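Local atomic coordinates of phosphoribosylformylglycinamidine synthase 2 (Thermus thermophilus, PDB entry 3VIU), a protein that belongs to the AIR synthase related (PurM-like) family, carries two N-terminal-type and two C-terminal-type domains in one chain, and binds adenosine-5'-diphosphate and magnesium in this structure. Residues 38-41 / 45-48; 48-53 / 503-508; 72-75 / 79-82; 433-438 / 547-552. One frame throughout, in Å; residues are numbered along the deposited sequence.

Contact 1 of 4, residues 38-41 / 45-48; sequences WSEH and KNSR
E40 turns its carboxylate to the backbone of K45 and N46, and K45 reaches back to W38. The first interaction is a carboxylate-to-amide bond. N46 N donates to E40 OE1 at 2.8 Å, with an N-H...O angle of 159°, and meets the syn lone pair of that oxygen. A second, weak bond runs from N46 N to E40 OE2 at 3.4 Å. One N-H is thus shared unequally by both oxygens. CG of E40 stands anti to the backbone N (chi1 -169°), and a bend at chi2 (76°) then carries the carboxylate to the loop. The E40 and N46 side chains cross at about a right angle.

The second interaction involves the ammonium group. K45 NZ makes a weak bond to W38 O at 2.7 Å, and its salt bridge is with E14. K45 NZ and E40 OE2 lie 5.3 Å apart, without contact, though their opposite charges may attract.

The third is solvent. A water donates to E40 OE1 at 2.6 Å; its very short approach to S47 OG is doubtful.

S39 holds the N-cap position of helix 40-43. The contact pulls the loop after that helix back to its first turn, and R48 NH1 also bonds A43 O. W38 packs on helix 12-22. The side chain of S47 is about 6 Å from the bound ADP, just before helix 48-51.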
# COMPACT_ATOMS: atom_id res chain seq x y z
N TRP A 38 -0.11 -18.22 -16.24
CA TRP A 38 0.91 -17.54 -17.01
C TRP A 38 0.55 -16.10 -17.39
O TRP A 38 1.31 -15.43 -18.10
CB TRP A 38 1.23 -18.36 -18.26
CG TRP A 38 2.22 -19.45 -17.99
CD1 TRP A 38 2.44 -20.09 -16.80
CD2 TRP A 38 3.14 -20.03 -18.93
NE1 TRP A 38 3.44 -21.02 -16.94
CE2 TRP A 38 3.89 -21.00 -18.24
CE3 TRP A 38 3.40 -19.81 -20.29
CZ2 TRP A 38 4.88 -21.76 -18.85
CZ3 TRP A 38 4.39 -20.57 -20.90
CH2 TRP A 38 5.12 -21.53 -20.18
N SER A 39 -0.60 -15.63 -16.92
CA SER A 39 -1.04 -14.27 -17.20
C SER A 39 -0.15 -13.34 -16.36
O SER A 39 0.39 -13.75 -15.34
CB SER A 39 -2.51 -14.08 -16.80
OG SER A 39 -2.67 -14.11 -15.39
N GLU A 40 0.01 -12.09 -16.79
CA GLU A 40 0.86 -11.17 -16.05
C GLU A 40 0.46 -11.06 -14.58
O GLU A 40 1.32 -10.93 -13.71
CB GLU A 40 0.85 -9.77 -16.68
CG GLU A 40 1.92 -8.84 -16.10
CD GLU A 40 3.31 -9.14 -16.64
OE1 GLU A 40 4.30 -8.77 -15.96
OE2 GLU A 40 3.42 -9.73 -17.73
N HIS A 41 -0.84 -11.11 -14.32
CA HIS A 41 -1.35 -11.00 -12.95
C HIS A 41 -0.68 -11.99 -12.02
O HIS A 41 -0.20 -11.62 -10.95
CB HIS A 41 -2.87 -11.21 -12.92
CG HIS A 41 -3.47 -11.00 -11.56
ND1 HIS A 41 -3.76 -9.74 -11.07
CD2 HIS A 41 -3.78 -11.87 -10.57
CE1 HIS A 41 -4.22 -9.85 -9.83
NE2 HIS A 41 -4.24 -11.13 -9.51
N LYS A 45 5.45 -11.73 -15.60
CA LYS A 45 6.38 -11.95 -16.70
C LYS A 45 7.27 -10.79 -17.11
O LYS A 45 8.45 -10.98 -17.39
CB LYS A 45 5.61 -12.49 -17.90
CG LYS A 45 5.02 -13.88 -17.65
CD LYS A 45 4.30 -14.43 -18.88
CE LYS A 45 3.16 -13.52 -19.31
NZ LYS A 45 2.28 -14.16 -20.33
N ASN A 46 6.74 -9.57 -17.14
CA ASN A 46 7.55 -8.43 -17.55
C ASN A 46 8.21 -7.66 -16.43
O ASN A 46 9.07 -6.81 -16.68
CB ASN A 46 6.71 -7.48 -18.39
CG ASN A 46 6.27 -8.09 -19.70
OD1 ASN A 46 5.37 -8.94 -19.74
ND2 ASN A 46 6.92 -7.69 -20.78
N SER A 47 7.84 -7.96 -15.19
CA SER A 47 8.40 -7.24 -14.04
C SER A 47 9.43 -7.99 -13.22
O SER A 47 10.27 -7.35 -12.58
CB SER A 47 7.27 -6.79 -13.10
OG SER A 47 6.60 -7.90 -12.55
N ARG A 48 9.39 -9.32 -13.22
CA ARG A 48 10.34 -10.10 -12.44
C ARG A 48 11.81 -9.73 -12.68
O ARG A 48 12.53 -9.44 -11.74
CB ARG A 48 10.13 -11.60 -12.67
CG ARG A 48 9.34 -12.30 -11.56
CD ARG A 48 8.46 -13.44 -12.10
NE ARG A 48 9.23 -14.53 -12.70
CZ ARG A 48 8.70 -15.49 -13.46
NH1 ARG A 48 7.40 -15.50 -13.72
NH2 ARG A 48 9.48 -16.44 -13.95
O HOH W 1 4.43 -7.71 -13.61

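Contact 2 of 4, residues 48-53 / 503-508; sequences RPLLKA and ETIAGL
I505 has CG1 beside its backbone N (chi1 -70°), and chi2 is extended at -174°, which sends CD1 straight out to L50 and L51. L51 in turn has CG anti to its carbonyl carbon (chi1 -67°), and this brings CD2 over to the isoleucine. The closest approach is I505 CD1 to L51 CD2, at 3.3 Å. The same methyl lies 3.5 Å from L50 CB, and it therefore sits between two consecutive residues. The L51 and I505 side chains cross at about a right angle. The other branch of the isoleucine, CG2, comes to 3.4 Å from L50 O. That oxygen also accepts a bond from A53 N.

This is plain helix-to-helix packing between distant parts of the chain. Helix 48-51 comes from the N-terminal region. Helix 495-515 belongs to the second PurM-like N-terminal domain, where T504 and L508 face strands 479-488 and 538-548 of the sheet. I505 rests on L487 as well as on the leucines.

L508 touches L54, just beyond helix 48-51. L51 is part of the ADP pocket: its side chain touches the bound ADP, with which L487 and D485 are also in contact.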
# COMPACT_ATOMS: atom_id res chain seq x y z
N ARG A 48 9.39 -9.32 -13.22
CA ARG A 48 10.34 -10.10 -12.44
C ARG A 48 11.81 -9.73 -12.68
O ARG A 48 12.53 -9.44 -11.74
CB ARG A 48 10.13 -11.60 -12.67
CG ARG A 48 9.34 -12.30 -11.56
CD ARG A 48 8.46 -13.44 -12.10
NE ARG A 48 9.23 -14.53 -12.70
CZ ARG A 48 8.70 -15.49 -13.46
NH1 ARG A 48 7.40 -15.50 -13.72
NH2 ARG A 48 9.48 -16.44 -13.95
N PRO A 49 12.25 -9.71 -13.95
CA PRO A 49 13.65 -9.37 -14.25
C PRO A 49 14.12 -8.06 -13.62
O PRO A 49 15.30 -7.93 -13.27
CB PRO A 49 13.66 -9.29 -15.78
CG PRO A 49 12.60 -10.25 -16.17
CD PRO A 49 11.50 -9.94 -15.19
N LEU A 50 13.22 -7.10 -13.47
CA LEU A 50 13.56 -5.80 -12.90
C LEU A 50 13.48 -5.77 -11.38
O LEU A 50 14.25 -5.07 -10.72
CB LEU A 50 12.64 -4.71 -13.47
CG LEU A 50 12.68 -4.54 -14.99
CD1 LEU A 50 11.49 -3.72 -15.45
CD2 LEU A 50 13.99 -3.88 -15.40
N LEU A 51 12.55 -6.55 -10.82
CA LEU A 51 12.35 -6.59 -9.37
C LEU A 51 13.50 -7.23 -8.60
O LEU A 51 13.61 -7.08 -7.39
CB LEU A 51 11.03 -7.30 -9.04
CG LEU A 51 9.77 -6.54 -9.50
CD1 LEU A 51 8.53 -7.41 -9.34
CD2 LEU A 51 9.64 -5.26 -8.70
N LYS A 52 14.37 -7.95 -9.31
CA LYS A 52 15.51 -8.59 -8.66
C LYS A 52 16.45 -7.54 -8.08
O LYS A 52 17.20 -7.82 -7.15
CB LYS A 52 16.27 -9.47 -9.67
CG LYS A 52 15.55 -10.75 -10.07
CD LYS A 52 16.31 -11.46 -11.18
CE LYS A 52 15.63 -12.75 -11.61
NZ LYS A 52 15.59 -13.76 -10.51
N ALA A 53 16.39 -6.33 -8.62
CA ALA A 53 17.25 -5.24 -8.18
C ALA A 53 16.94 -4.64 -6.81
O ALA A 53 17.81 -4.02 -6.21
CB ALA A 53 17.25 -4.13 -9.23
N GLU A 503 12.10 2.71 -14.67
CA GLU A 503 12.50 3.86 -13.86
C GLU A 503 11.87 3.82 -12.47
O GLU A 503 12.48 4.22 -11.48
CB GLU A 503 12.11 5.17 -14.55
CG GLU A 503 12.93 5.50 -15.78
CD GLU A 503 14.34 5.91 -15.43
OE1 GLU A 503 15.28 5.15 -15.74
OE2 GLU A 503 14.50 6.99 -14.83
N THR A 504 10.63 3.35 -12.39
CA THR A 504 9.94 3.26 -11.12
C THR A 504 10.71 2.30 -10.21
O THR A 504 11.01 2.62 -9.07
CB THR A 504 8.49 2.76 -11.31
OG1 THR A 504 7.75 3.74 -12.05
CG2 THR A 504 7.81 2.53 -9.95
N ILE A 505 11.04 1.13 -10.73
CA ILE A 505 11.79 0.18 -9.93
C ILE A 505 13.19 0.70 -9.56
O ILE A 505 13.64 0.51 -8.43
CB ILE A 505 11.89 -1.18 -10.65
CG1 ILE A 505 10.49 -1.83 -10.67
CG2 ILE A 505 12.92 -2.07 -9.96
CD1 ILE A 505 10.43 -3.25 -11.24
N ALA A 506 13.87 1.37 -10.48
CA ALA A 506 15.19 1.92 -10.19
C ALA A 506 15.05 2.99 -9.10
O ALA A 506 15.92 3.14 -8.25
CB ALA A 506 15.83 2.51 -11.45
N GLY A 507 13.95 3.72 -9.14
CA GLY A 507 13.72 4.75 -8.14
C GLY A 507 13.67 4.18 -6.73
O GLY A 507 14.32 4.70 -5.83
N LEU A 508 12.89 3.12 -6.55
CA LEU A 508 12.76 2.46 -5.25
C LEU A 508 14.10 1.93 -4.76
O LEU A 508 14.49 2.13 -3.61
CB LEU A 508 11.75 1.32 -5.37
CG LEU A 508 10.29 1.57 -4.96
CD1 LEU A 508 9.93 3.04 -5.05
CD2 LEU A 508 9.38 0.72 -5.83

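Contact 3 of 4, residues 72-75 / 79-82; sequences VRVG and AVAF
V72 and V80 form an antiparallel hydrogen-bonded pair. V72 N donates to V80 O at 2.9 Å, and V80 N donates to V72 O at 2.8 Å. Next to them, R73 and A79 form a non-hydrogen-bonded pair, with their CA atoms 4.4 Å apart. A79 CA also makes a CA-H...O contact with V72 O at 3.3 Å.

The side chain of V74 can be followed outward. Its CB points at strand 78-86 and bears two methyls. CG1 stands anti to the carbonyl carbon (chi1 -55°) and meets V80 CG2 at 3.4 Å, with V80 CB a little farther off. CG2 lies over the backbone of A79, 3.9 Å from A79 N. The V74 and V80 side chains cross at about a right angle. V72 lies on the same face of the sheet as V80. Its CG1 comes to the edge of the F82 ring, 4.1 Å from CE1, and V80 O also lies at that ring's edge, in plane.

The two strands form a beta hairpin. V74 and G75 make a classic beta bulge opposite the start of strand 78-86, and the positive phi of G75 suits glycine. R73, on the opposite face from V72, forms a salt bridge with E183.

The chemistry is two-fold. Backbone bonds fix the register of the hairpin, and V80 packs on V74 within it. V72 and V74, which touch L481, and F82, which touches T484, present apolar groups to strand 479-488 of the second N-terminal-type domain, consistent with apolar packing between the two sheets.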
# COMPACT_ATOMS: atom_id res chain seq x y z
N VAL A 72 8.20 -8.31 9.64
CA VAL A 72 9.35 -7.69 10.28
C VAL A 72 9.20 -7.81 11.79
O VAL A 72 8.08 -7.93 12.31
CB VAL A 72 9.49 -6.20 9.92
CG1 VAL A 72 9.63 -6.05 8.41
CG2 VAL A 72 8.29 -5.41 10.44
N ARG A 73 10.32 -7.79 12.49
CA ARG A 73 10.35 -7.88 13.94
C ARG A 73 10.10 -6.49 14.52
O ARG A 73 10.66 -5.51 14.03
CB ARG A 73 11.72 -8.40 14.39
CG ARG A 73 11.88 -8.54 15.88
CD ARG A 73 12.54 -9.86 16.19
NE ARG A 73 13.92 -9.91 15.73
CZ ARG A 73 14.62 -11.04 15.59
NH1 ARG A 73 14.05 -12.20 15.87
NH2 ARG A 73 15.88 -11.00 15.20
N VAL A 74 9.25 -6.40 15.55
CA VAL A 74 8.97 -5.10 16.15
C VAL A 74 9.38 -5.05 17.62
O VAL A 74 9.30 -4.00 18.26
CB VAL A 74 7.48 -4.71 16.01
CG1 VAL A 74 7.06 -4.75 14.54
CG2 VAL A 74 6.61 -5.63 16.84
N GLY A 75 9.82 -6.19 18.16
CA GLY A 75 10.26 -6.22 19.54
C GLY A 75 9.39 -6.89 20.58
O GLY A 75 8.22 -7.21 20.34
N ALA A 79 5.86 -9.42 16.13
CA ALA A 79 6.24 -9.24 14.73
C ALA A 79 5.04 -8.62 14.01
O ALA A 79 3.92 -8.64 14.52
CB ALA A 79 6.58 -10.60 14.10
N VAL A 80 5.29 -8.06 12.83
CA VAL A 80 4.23 -7.44 12.06
C VAL A 80 4.29 -7.87 10.60
O VAL A 80 5.34 -7.77 9.95
CB VAL A 80 4.29 -5.90 12.14
CG1 VAL A 80 3.37 -5.27 11.11
CG2 VAL A 80 3.86 -5.45 13.52
N ALA A 81 3.17 -8.37 10.09
CA ALA A 81 3.10 -8.78 8.71
C ALA A 81 2.33 -7.70 7.97
O ALA A 81 1.41 -7.10 8.53
CB ALA A 81 2.36 -10.11 8.60
N PHE A 82 2.72 -7.42 6.74
CA PHE A 82 2.00 -6.44 5.96
C PHE A 82 2.28 -6.60 4.48
O PHE A 82 3.24 -7.25 4.08
CB PHE A 82 2.33 -5.01 6.42
CG PHE A 82 3.76 -4.60 6.24
CD1 PHE A 82 4.76 -5.14 7.05
CD2 PHE A 82 4.11 -3.65 5.29
CE1 PHE A 82 6.09 -4.72 6.90
CE2 PHE A 82 5.43 -3.23 5.15
CZ PHE A 82 6.42 -3.77 5.95

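Contact 4 of 4, residues 433-438 / 547-552; sequences VLWIKG and LEVDKR
The indole of W435 meets V549 at its five-membered ring. V549 CG2 approaches obliquely and comes to 3.3 Å from W435 CD1. One face of the indole carries K437 CA, 4.0 Å above the plane and displaced toward the rim. NE1 is tied to T439 O, which helps to fix the rotation of the ring. The torsions suit this: CG of W435 lies anti to the backbone N (chi1 167°), while CG2 of V549 is anti to its carbonyl carbon. The two side chains cross at about a right angle.

A looser apolar contact lies deeper, where V433 CG1 is 4.4 Å from L547 CD2. V433 also packs on L425 and V476, and L547 on A478.

V549 stands in a type I beta turn from E548 to K551. The turn is braced by a salt bridge from K551 NZ to E548 OE1, at 3.0 Å, with the nitrogen nearly in line with the C-O bond.

Strands 432-436 and 538-548 are not sheet neighbours. Strand 441-448 lies between them and pairs with both, so the contact spans one strand. It lies toward the C-terminal ends of these two strands, in the six-stranded mixed sheet of the second PurM-like N-terminal domain.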
# COMPACT_ATOMS: atom_id res chain seq x y z
N VAL A 433 -0.60 5.36 14.03
CA VAL A 433 0.14 4.71 15.12
C VAL A 433 -0.76 3.77 15.90
O VAL A 433 -1.63 4.21 16.64
CB VAL A 433 0.73 5.76 16.10
CG1 VAL A 433 1.37 5.07 17.29
CG2 VAL A 433 1.75 6.62 15.37
N LEU A 434 -0.53 2.47 15.74
CA LEU A 434 -1.32 1.46 16.45
C LEU A 434 -0.58 1.00 17.71
O LEU A 434 0.51 0.44 17.63
CB LEU A 434 -1.57 0.24 15.55
CG LEU A 434 -2.46 0.34 14.31
CD1 LEU A 434 -3.81 0.91 14.70
CD2 LEU A 434 -1.80 1.20 13.25
N TRP A 435 -1.20 1.25 18.86
CA TRP A 435 -0.61 0.87 20.14
C TRP A 435 -0.91 -0.59 20.48
O TRP A 435 -2.04 -1.04 20.38
CB TRP A 435 -1.14 1.79 21.25
CG TRP A 435 -0.87 1.32 22.66
CD1 TRP A 435 0.30 0.81 23.15
CD2 TRP A 435 -1.76 1.42 23.77
NE1 TRP A 435 0.19 0.59 24.50
CE2 TRP A 435 -1.06 0.96 24.91
CE3 TRP A 435 -3.08 1.86 23.92
CZ2 TRP A 435 -1.64 0.92 26.18
CZ3 TRP A 435 -3.66 1.82 25.19
CH2 TRP A 435 -2.93 1.36 26.31
N ILE A 436 0.13 -1.32 20.86
CA ILE A 436 -0.05 -2.71 21.25
C ILE A 436 -0.28 -2.72 22.75
O ILE A 436 0.66 -2.55 23.54
CB ILE A 436 1.19 -3.54 20.93
CG1 ILE A 436 1.45 -3.53 19.42
CG2 ILE A 436 1.00 -4.96 21.42
CD1 ILE A 436 2.74 -4.18 19.02
N LYS A 437 -1.54 -2.90 23.14
CA LYS A 437 -1.94 -2.92 24.54
C LYS A 437 -1.13 -3.91 25.36
O LYS A 437 -0.80 -4.99 24.89
CB LYS A 437 -3.43 -3.24 24.67
CG LYS A 437 -4.36 -2.23 24.04
CD LYS A 437 -5.80 -2.64 24.26
CE LYS A 437 -6.76 -1.77 23.47
NZ LYS A 437 -6.65 -0.35 23.88
N GLY A 438 -0.82 -3.53 26.59
CA GLY A 438 -0.05 -4.39 27.46
C GLY A 438 1.44 -4.17 27.30
O GLY A 438 2.24 -4.72 28.06
N LEU A 547 7.90 2.19 17.54
CA LEU A 547 8.32 3.22 18.48
C LEU A 547 7.73 2.93 19.85
O LEU A 547 6.95 2.00 20.01
CB LEU A 547 7.85 4.60 18.01
CG LEU A 547 6.34 4.87 18.03
CD1 LEU A 547 6.10 6.36 17.83
CD2 LEU A 547 5.63 4.08 16.95
N GLU A 548 8.11 3.72 20.84
CA GLU A 548 7.56 3.56 22.18
C GLU A 548 6.45 4.57 22.22
O GLU A 548 6.69 5.77 22.08
CB GLU A 548 8.60 3.88 23.26
CG GLU A 548 9.80 2.96 23.25
CD GLU A 548 10.60 3.04 24.55
OE1 GLU A 548 10.97 4.17 24.95
OE2 GLU A 548 10.86 1.97 25.15
N VAL A 549 5.23 4.08 22.39
CA VAL A 549 4.05 4.94 22.44
C VAL A 549 4.27 6.16 23.32
O VAL A 549 3.69 7.22 23.09
CB VAL A 549 2.85 4.15 22.98
CG1 VAL A 549 1.61 5.02 22.97
CG2 VAL A 549 2.65 2.92 22.14
N ASP A 550 5.11 6.02 24.33
CA ASP A 550 5.38 7.13 25.23
C ASP A 550 6.29 8.20 24.63
O ASP A 550 6.39 9.30 25.16
CB ASP A 550 5.99 6.62 26.53
CG ASP A 550 5.97 7.66 27.62
OD1 ASP A 550 4.85 8.06 28.03
OD2 ASP A 550 7.06 8.08 28.06
N LYS A 551 6.97 7.86 23.54
CA LYS A 551 7.86 8.81 22.87
C LYS A 551 7.33 8.93 21.45
O LYS A 551 7.96 8.49 20.49
CB LYS A 551 9.30 8.28 22.87
CG LYS A 551 9.88 8.16 24.27
CD LYS A 551 11.18 7.38 24.29
CE LYS A 551 11.69 7.21 25.72
NZ LYS A 551 12.87 6.29 25.80
N ARG A 552 6.16 9.54 21.34
CA ARG A 552 5.48 9.72 20.07
C ARG A 552 5.26 11.20 19.81
O ARG A 552 5.26 12.00 20.74
CB ARG A 552 4.13 8.98 20.11
CG ARG A 552 3.23 9.15 18.88
CD ARG A 552 2.35 10.40 18.95
NE ARG A 552 0.96 10.13 19.32
CZ ARG A 552 0.57 9.59 20.47
NH1 ARG A 552 1.47 9.24 21.38
NH2 ARG A 552 -0.72 9.41 20.72

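Overall arrangement
Contacts 1 and 2 follow each other along the chain and share R48, with centres 14 Å apart. Contact 3 comes next, in the sheet of the first N-terminal-type domain; contact 4 is in the matching sheet of the second. Their centres are 14 Å apart, and the two sheets have the same strand order. Contact 3 is nested in the long loop closed by contact 2, while contacts 2 and 4 alternate along the chain. Contacts 1 and 4 lie on opposite sides of the chain's centre, with their own centres about 40 Å apart. Contact 2 brings the N-terminal region onto the second N-terminal-type domain beside the ADP pocket, and contact 3 lies where the two domains meet.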